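Local coordinates for oxidoreductase (Corynebacterium diphtheriae, PDB 3K1Y), which probably acts as an FMN-dependent oxidoreductase of the NADPH-dependent FMN reductase family, at the interface of chains A and B. Residues are numbered along the deposited sequence; one frame, centred on the assembly and turned at random. Chains: chain A/B, oxidoreductase.

The interface of chains A and B. Residues chain A 130-134; chain B 130-134.
A:Arg131 and B:Arg131 each offer their backbone carbonyl and CB to the partner chain's Ser133, in a two-fold symmetric junction of two loops from the flavodoxin-like NADPH-dependent FMN reductase fold. Each loop lies between strand 120-127 and helix 135-146. The hydroxyl of B:Ser133 donates to the carbonyl of A:Arg131, OG to O 2.6 Å, coming from above the carbonyl plane with a C=O...OG angle of 129°. The twin bond, donated by the A:Ser133 hydroxyl to B:Arg131 O and tilted 24° from the carbonyl plane, is modelled very short, and at this resolution little rests on its length. In A:Ser133, chi1 of 66° sets OG between the backbone N and the carbonyl carbon, from where it reaches across to B:Arg131 O.

One water sits between the loops and ties both together. It lies 2.8 Å from A:Arg131 O and 2.9 Å from B:Arg131 O, and the amides of A:Leu134 and B:Leu134 also bond to it, so each arginine carbonyl meets both a serine hydroxyl and the water.

Beside this polar centre the leucines pack back to back, A:Leu134 CB to B:Leu134 CB at 3.9 Å. Each leucine crosses the partner histidine at roughly a right angle and straddles it, CD2 against the imidazole CD2 and CD1 against the CA: A:Leu134 CD2 lies 3.4 Å from B:His132 CD2, and B:Leu134 CD1 3.5 Å from A:His132 CA. The guanidinium of A:Arg131 turns back within its own chain, one face over A:His132 CE1. The structure alone does not show whether this pairing persists in solution.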
ATOM      1  N   ALA A 130      -3.291  -3.335  17.366  1.00 17.59           N
ATOM      2  CA  ALA A 130      -3.537  -3.808  16.017  1.00 17.77           C
ATOM      3  C   ALA A 130      -3.741  -2.679  15.002  1.00 17.19           C
ATOM      4  O   ALA A 130      -4.123  -2.936  13.858  1.00 17.45           O
ATOM      5  CB  ALA A 130      -4.757  -4.727  16.020  1.00 17.99           C
ATOM      6  N   ARG A 131      -3.474  -1.437  15.400  1.00 24.84           N
ATOM      7  CA  ARG A 131      -3.687  -0.321  14.480  1.00 24.87           C
ATOM      8  C   ARG A 131      -2.911  -0.452  13.169  1.00 23.36           C
ATOM      9  O   ARG A 131      -3.350   0.040  12.132  1.00 23.17           O
ATOM     10  CB  ARG A 131      -3.377   1.021  15.171  1.00 25.11           C
ATOM     11  CG  ARG A 131      -1.927   1.273  15.566  1.00 29.52           C
ATOM     12  CD  ARG A 131      -1.886   2.362  16.647  1.00 34.99           C
ATOM     13  NE  ARG A 131      -0.732   3.252  16.540  1.00 40.66           N
ATOM     14  CZ  ARG A 131       0.495   2.973  16.975  1.00 43.40           C
ATOM     15  NH1 ARG A 131       0.762   1.809  17.568  1.00 46.60           N
ATOM     16  NH2 ARG A 131       1.463   3.872  16.814  1.00 42.58           N
ATOM     17  N   HIS A 132      -1.778  -1.143  13.218  1.00 12.06           N
ATOM     18  CA  HIS A 132      -0.944  -1.342  12.040  1.00 11.03           C
ATOM     19  C   HIS A 132      -1.070  -2.749  11.438  1.00 11.32           C
ATOM     20  O   HIS A 132      -0.201  -3.190  10.682  1.00 10.68           O
ATOM     21  CB  HIS A 132       0.519  -1.052  12.405  1.00 10.19           C
ATOM     22  CG  HIS A 132       0.768   0.375  12.784  1.00  9.01           C
ATOM     23  ND1 HIS A 132       1.790   0.758  13.627  1.00  8.50           N
ATOM     24  CD2 HIS A 132       0.117   1.512  12.442  1.00  7.58           C
ATOM     25  CE1 HIS A 132       1.755   2.067  13.789  1.00  7.61           C
ATOM     26  NE2 HIS A 132       0.748   2.550  13.080  1.00  8.02           N
ATOM     27  N   SER A 133      -2.153  -3.448  11.744  1.00 20.21           N
ATOM     28  CA  SER A 133      -2.304  -4.793  11.210  1.00 21.97           C
ATOM     29  C   SER A 133      -2.241  -4.862   9.684  1.00 21.92           C
ATOM     30  O   SER A 133      -1.893  -5.905   9.130  1.00 24.37           O
ATOM     31  CB  SER A 133      -3.602  -5.436  11.713  1.00 22.71           C
ATOM     32  OG  SER A 133      -4.739  -4.769  11.206  1.00 27.02           O
ATOM     33  N   LEU A 134      -2.551  -3.769   8.994  1.00 18.91           N
ATOM     34  CA  LEU A 134      -2.498  -3.797   7.527  1.00 18.51           C
ATOM     35  C   LEU A 134      -1.063  -3.767   6.993  1.00 18.32           C
ATOM     36  O   LEU A 134      -0.840  -3.624   5.787  1.00 18.56           O
ATOM     37  CB  LEU A 134      -3.310  -2.642   6.911  1.00 17.82           C
ATOM     38  CG  LEU A 134      -4.834  -2.608   7.122  1.00 18.19           C
ATOM     39  CD1 LEU A 134      -5.421  -1.428   6.374  1.00 16.54           C
ATOM     40  CD2 LEU A 134      -5.472  -3.889   6.634  1.00 19.63           C
TER
ATOM     41  N   ALA B 130      -9.518  -0.440  15.237  1.00 17.43           N
ATOM     42  CA  ALA B 130      -8.490   0.313  14.537  1.00 15.98           C
ATOM     43  C   ALA B 130      -7.613  -0.584  13.666  1.00 16.07           C
ATOM     44  O   ALA B 130      -6.657  -0.107  13.059  1.00 16.59           O
ATOM     45  CB  ALA B 130      -7.623   1.075  15.540  1.00 16.02           C
ATOM     46  N   ARG B 131      -7.937  -1.872  13.590  1.00 14.85           N
ATOM     47  CA  ARG B 131      -7.130  -2.791  12.789  1.00 14.89           C
ATOM     48  C   ARG B 131      -6.894  -2.324  11.356  1.00 13.84           C
ATOM     49  O   ARG B 131      -5.880  -2.669  10.745  1.00 12.86           O
ATOM     50  CB  ARG B 131      -7.741  -4.204  12.798  1.00 16.24           C
ATOM     51  CG  ARG B 131      -9.230  -4.278  12.525  1.00 21.36           C
ATOM     52  CD  ARG B 131      -9.822  -5.581  13.064  1.00 28.77           C
ATOM     53  NE  ARG B 131     -10.090  -6.559  12.011  1.00 35.10           N
ATOM     54  CZ  ARG B 131     -11.168  -6.551  11.231  1.00 37.22           C
ATOM     55  NH1 ARG B 131     -12.095  -5.613  11.382  1.00 39.74           N
ATOM     56  NH2 ARG B 131     -11.315  -7.481  10.298  1.00 40.52           N
ATOM     57  N   HIS B 132      -7.803  -1.511  10.834  1.00 17.82           N
ATOM     58  CA  HIS B 132      -7.676  -1.023   9.466  1.00 18.30           C
ATOM     59  C   HIS B 132      -7.261   0.447   9.338  1.00 17.56           C
ATOM     60  O   HIS B 132      -7.463   1.059   8.293  1.00 16.99           O
ATOM     61  CB  HIS B 132      -8.995  -1.244   8.725  1.00 18.62           C
ATOM     62  CG  HIS B 132      -9.322  -2.684   8.484  1.00 21.15           C
ATOM     63  ND1 HIS B 132     -10.612  -3.170   8.525  1.00 24.64           N
ATOM     64  CD2 HIS B 132      -8.533  -3.737   8.165  1.00 23.00           C
ATOM     65  CE1 HIS B 132     -10.604  -4.461   8.243  1.00 24.50           C
ATOM     66  NE2 HIS B 132      -9.355  -4.830   8.020  1.00 25.11           N
ATOM     67  N   SER B 133      -6.657   1.008  10.376  1.00 17.05           N
ATOM     68  CA  SER B 133      -6.264   2.412  10.336  1.00 17.85           C
ATOM     69  C   SER B 133      -5.332   2.786   9.177  1.00 16.02           C
ATOM     70  O   SER B 133      -5.401   3.899   8.661  1.00 15.04           O
ATOM     71  CB  SER B 133      -5.621   2.824  11.667  1.00 18.69           C
ATOM     72  OG  SER B 133      -4.251   2.464  11.713  1.00 23.70           O
ATOM     73  N   LEU B 134      -4.469   1.868   8.758  1.00 16.17           N
ATOM     74  CA  LEU B 134      -3.547   2.163   7.664  1.00 16.17           C
ATOM     75  C   LEU B 134      -4.220   2.351   6.302  1.00 16.24           C
ATOM     76  O   LEU B 134      -3.548   2.496   5.278  1.00 16.59           O
ATOM     77  CB  LEU B 134      -2.453   1.088   7.584  1.00 15.01           C
ATOM     78  CG  LEU B 134      -1.491   1.103   8.782  1.00 15.23           C
ATOM     79  CD1 LEU B 134      -0.572  -0.110   8.743  1.00 16.64           C
ATOM     80  CD2 LEU B 134      -0.677   2.390   8.772  1.00 13.07           C
TER
HETATM   81  O   HOH W   1      -3.821  -1.023   9.618  1.00 26.86           O